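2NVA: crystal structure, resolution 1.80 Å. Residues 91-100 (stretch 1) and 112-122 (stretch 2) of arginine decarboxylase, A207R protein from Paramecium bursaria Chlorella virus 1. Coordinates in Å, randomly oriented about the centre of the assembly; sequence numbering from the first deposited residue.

Stretch 1 (91-100) HTMKTIDDLI
Stretch 2 (112-122) FDSSFELDKIH

The contact turns on one buried carboxylate, that of Glu117, which is bound by two lysines, one from each stretch. Its OE1 accepts from Lys94 twice, from backbone N (2.8 Å, N-H...O angle 149°) and from NZ (2.9 Å, a salt bridge); its OE2 forms a second salt bridge, within its own helix, with Lys120 NZ (2.7 Å). Lys120 NZ in turn donates to Lys94 O at 2.7 Å, so both backbone polar atoms of Lys94 are engaged by the other stretch. Thr92 O also lies 3.1 Å from Glu117 OE1, two acceptors with no hydrogen bond between them.

The rotamers describe how the three charged side chains meet. Glu117 (t, p, chi3 -174°) and Lys120 (m, t, m, t), one helical turn apart, both direct CA-to-CB toward stretch 1. Lys94 starts sideways and folds back through m, t, m, m, so that NZ also donates to His91 O (2.7 Å).

Stretch 1 is loop through Thr95, with phi/psi -74/-10 at Thr92, -127/102 at Met93 and -120/136 at Lys94. Thr95 OG1 caps helix 96-100 by accepting from Asp98 N (3.0 Å). Ser114 OG likewise accepts from Glu117 N (3.2 Å), capping helix 115-122. The helix axes approach to 10.5 Å, with N-to-C directions 45° apart. CA register runs Thr92-Phe112 (4.2 Å), Met93-Glu117 (6.8 Å), Ile96-Lys120 (6.7 Å) and Leu99-Ile121 (7.6 Å).

At the loop end, Thr92 (p) points toward stretch 2 and its OG1 donates to Asp113 OD2 (2.9 Å), while its methyl CG2 packs 3.8 Å from Phe112 C. Met93 (m, m, t) brings CE to 3.6 Å from Ser114 OG. At the helical end, Leu99 (m, t) and Ile121 (m, m) supply apolar packing, Leu99 CD2 to Ile121 CD1 at 3.7 Å. Lysine's long aliphatic chain suits this setting: Lys120 CD lies 3.8 Å from Ile96 CG1. In all, 515 Å² is buried.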

# COMPACT_ATOMS: atom_id res chain seq x y z
N HIS A 91 -3.22 -21.21 0.20
CA HIS A 91 -2.07 -20.44 0.66
C HIS A 91 -1.19 -21.47 1.37
O HIS A 91 -1.65 -22.14 2.30
CB HIS A 91 -2.50 -19.22 1.44
CG HIS A 91 -1.38 -18.30 1.81
ND1 HIS A 91 -0.11 -18.75 2.09
CD2 HIS A 91 -1.34 -16.95 1.94
CE1 HIS A 91 0.67 -17.72 2.37
NE2 HIS A 91 -0.05 -16.62 2.29
N THR A 92 0.05 -21.60 0.95
CA THR A 92 0.89 -22.68 1.50
C THR A 92 1.36 -22.42 2.92
O THR A 92 1.92 -23.32 3.56
CB THR A 92 2.13 -22.97 0.60
OG1 THR A 92 2.98 -21.81 0.57
CG2 THR A 92 1.70 -23.34 -0.83
N MET A 93 1.13 -21.20 3.42
CA MET A 93 1.55 -20.84 4.79
C MET A 93 0.36 -20.27 5.56
O MET A 93 -0.02 -19.11 5.38
CB MET A 93 2.71 -19.84 4.75
CG MET A 93 3.98 -20.42 4.17
SD MET A 93 4.74 -21.58 5.34
CE MET A 93 6.16 -22.16 4.40
N LYS A 94 -0.22 -21.10 6.43
CA LYS A 94 -1.48 -20.79 7.10
C LYS A 94 -1.24 -20.78 8.60
O LYS A 94 -0.58 -21.68 9.12
CB LYS A 94 -2.52 -21.87 6.75
CG LYS A 94 -2.88 -21.97 5.26
CD LYS A 94 -3.53 -23.32 4.89
CE LYS A 94 -2.51 -24.49 4.86
NZ LYS A 94 -1.30 -24.19 4.00
N THR A 95 -1.78 -19.79 9.31
CA THR A 95 -1.58 -19.76 10.75
C THR A 95 -2.33 -20.93 11.39
O THR A 95 -3.34 -21.41 10.87
CB THR A 95 -2.05 -18.43 11.40
OG1 THR A 95 -3.48 -18.39 11.41
CG2 THR A 95 -1.50 -17.21 10.65
N ILE A 96 -1.81 -21.38 12.53
CA ILE A 96 -2.44 -22.42 13.32
C ILE A 96 -3.90 -22.05 13.63
O ILE A 96 -4.79 -22.87 13.44
CB ILE A 96 -1.65 -22.69 14.61
CG1 ILE A 96 -0.34 -23.42 14.26
CG2 ILE A 96 -2.48 -23.51 15.60
CD1 ILE A 96 0.69 -23.46 15.40
N ASP A 97 -4.14 -20.82 14.07
CA ASP A 97 -5.53 -20.44 14.37
C ASP A 97 -6.43 -20.42 13.14
O ASP A 97 -7.63 -20.71 13.25
CB ASP A 97 -5.59 -19.10 15.10
CG ASP A 97 -5.19 -19.21 16.55
OD1 ASP A 97 -4.58 -18.23 17.06
OD2 ASP A 97 -5.47 -20.24 17.21
N ASP A 98 -5.88 -20.08 11.97
CA ASP A 98 -6.64 -20.12 10.72
C ASP A 98 -6.96 -21.56 10.32
O ASP A 98 -8.02 -21.83 9.74
CB ASP A 98 -5.91 -19.37 9.58
CG ASP A 98 -6.10 -17.86 9.65
OD1 ASP A 98 -6.67 -17.37 10.66
OD2 ASP A 98 -5.70 -17.15 8.68
N LEU A 99 -6.04 -22.47 10.62
CA LEU A 99 -6.24 -23.90 10.33
C LEU A 99 -7.34 -24.49 11.19
O LEU A 99 -8.18 -25.24 10.70
CB LEU A 99 -4.94 -24.69 10.51
CG LEU A 99 -3.99 -24.57 9.31
CD1 LEU A 99 -2.65 -25.24 9.61
CD2 LEU A 99 -4.60 -25.15 8.02
N ILE A 100 -7.33 -24.14 12.47
CA ILE A 100 -8.38 -24.58 13.42
C ILE A 100 -9.74 -24.06 12.97
O ILE A 100 -10.72 -24.80 12.98
CB ILE A 100 -8.07 -24.14 14.86
CG1 ILE A 100 -6.77 -24.81 15.34
CG2 ILE A 100 -9.23 -24.48 15.81
CD1 ILE A 100 -6.15 -24.15 16.57
N PHE A 112 0.26 -26.86 0.35
CA PHE A 112 1.49 -26.81 1.16
C PHE A 112 2.71 -26.89 0.26
O PHE A 112 2.61 -27.32 -0.90
CB PHE A 112 1.54 -27.95 2.19
CG PHE A 112 1.80 -29.30 1.60
CD1 PHE A 112 3.05 -29.91 1.71
CD2 PHE A 112 0.78 -29.97 0.91
CE1 PHE A 112 3.30 -31.17 1.16
CE2 PHE A 112 1.03 -31.23 0.34
CZ PHE A 112 2.29 -31.83 0.47
N ASP A 113 3.85 -26.47 0.80
CA ASP A 113 5.13 -26.60 0.12
C ASP A 113 6.30 -26.82 1.09
O ASP A 113 7.46 -26.69 0.70
CB ASP A 113 5.40 -25.40 -0.81
CG ASP A 113 5.49 -24.05 -0.05
OD1 ASP A 113 5.77 -24.03 1.18
OD2 ASP A 113 5.27 -23.00 -0.72
N SER A 114 5.98 -27.16 2.34
CA SER A 114 7.00 -27.36 3.37
C SER A 114 6.64 -28.47 4.36
O SER A 114 5.46 -28.77 4.57
CB SER A 114 7.23 -26.06 4.15
OG SER A 114 6.07 -25.69 4.89
N SER A 115 7.66 -29.06 4.97
CA SER A 115 7.44 -30.11 5.98
C SER A 115 6.80 -29.51 7.24
O SER A 115 5.95 -30.14 7.85
CB SER A 115 8.76 -30.83 6.31
OG SER A 115 9.69 -29.95 6.93
N PHE A 116 7.19 -28.29 7.61
CA PHE A 116 6.63 -27.64 8.79
C PHE A 116 5.14 -27.35 8.66
O PHE A 116 4.40 -27.37 9.66
CB PHE A 116 7.39 -26.36 9.14
CG PHE A 116 8.74 -26.64 9.71
CD1 PHE A 116 8.88 -27.03 11.04
CD2 PHE A 116 9.87 -26.56 8.90
CE1 PHE A 116 10.12 -27.30 11.57
CE2 PHE A 116 11.13 -26.83 9.42
CZ PHE A 116 11.26 -27.21 10.76
N GLU A 117 4.70 -27.09 7.44
CA GLU A 117 3.26 -26.92 7.18
C GLU A 117 2.51 -28.24 7.39
O GLU A 117 1.37 -28.25 7.90
CB GLU A 117 3.03 -26.39 5.78
CG GLU A 117 1.67 -25.75 5.59
CD GLU A 117 1.52 -24.38 6.27
OE1 GLU A 117 0.40 -23.83 6.26
OE2 GLU A 117 2.53 -23.85 6.83
N LEU A 118 3.13 -29.35 6.98
CA LEU A 118 2.55 -30.69 7.21
C LEU A 118 2.44 -31.01 8.70
O LEU A 118 1.45 -31.59 9.14
CB LEU A 118 3.36 -31.78 6.49
CG LEU A 118 3.27 -31.79 4.96
CD1 LEU A 118 4.27 -32.76 4.36
CD2 LEU A 118 1.85 -32.10 4.45
N ASP A 119 3.45 -30.60 9.47
CA ASP A 119 3.40 -30.74 10.93
C ASP A 119 2.16 -30.02 11.50
O ASP A 119 1.45 -30.58 12.32
CB ASP A 119 4.64 -30.14 11.59
CG ASP A 119 5.88 -30.95 11.34
OD1 ASP A 119 5.76 -32.16 11.06
OD2 ASP A 119 6.99 -30.37 11.40
N LYS A 120 1.93 -28.79 11.04
CA LYS A 120 0.78 -28.00 11.48
C LYS A 120 -0.52 -28.71 11.15
O LYS A 120 -1.42 -28.78 11.98
CB LYS A 120 0.79 -26.61 10.83
CG LYS A 120 1.63 -25.59 11.57
CD LYS A 120 1.40 -24.19 11.01
CE LYS A 120 2.23 -23.93 9.79
NZ LYS A 120 1.90 -22.62 9.15
N ILE A 121 -0.61 -29.22 9.92
CA ILE A 121 -1.80 -29.95 9.45
C ILE A 121 -2.06 -31.17 10.34
O ILE A 121 -3.17 -31.38 10.81
CB ILE A 121 -1.66 -30.37 7.96
CG1 ILE A 121 -1.61 -29.13 7.06
CG2 ILE A 121 -2.77 -31.38 7.53
CD1 ILE A 121 -2.92 -28.33 6.96
N HIS A 122 -1.01 -31.96 10.56
CA HIS A 122 -1.09 -33.15 11.39
C HIS A 122 -1.68 -32.83 12.76
O HIS A 122 -2.58 -33.54 13.24
CB HIS A 122 0.28 -33.80 11.54
CG HIS A 122 0.25 -35.06 12.35
ND1 HIS A 122 -0.25 -36.25 11.87
CD2 HIS A 122 0.63 -35.30 13.63
CE1 HIS A 122 -0.18 -37.17 12.81
NE2 HIS A 122 0.36 -36.62 13.89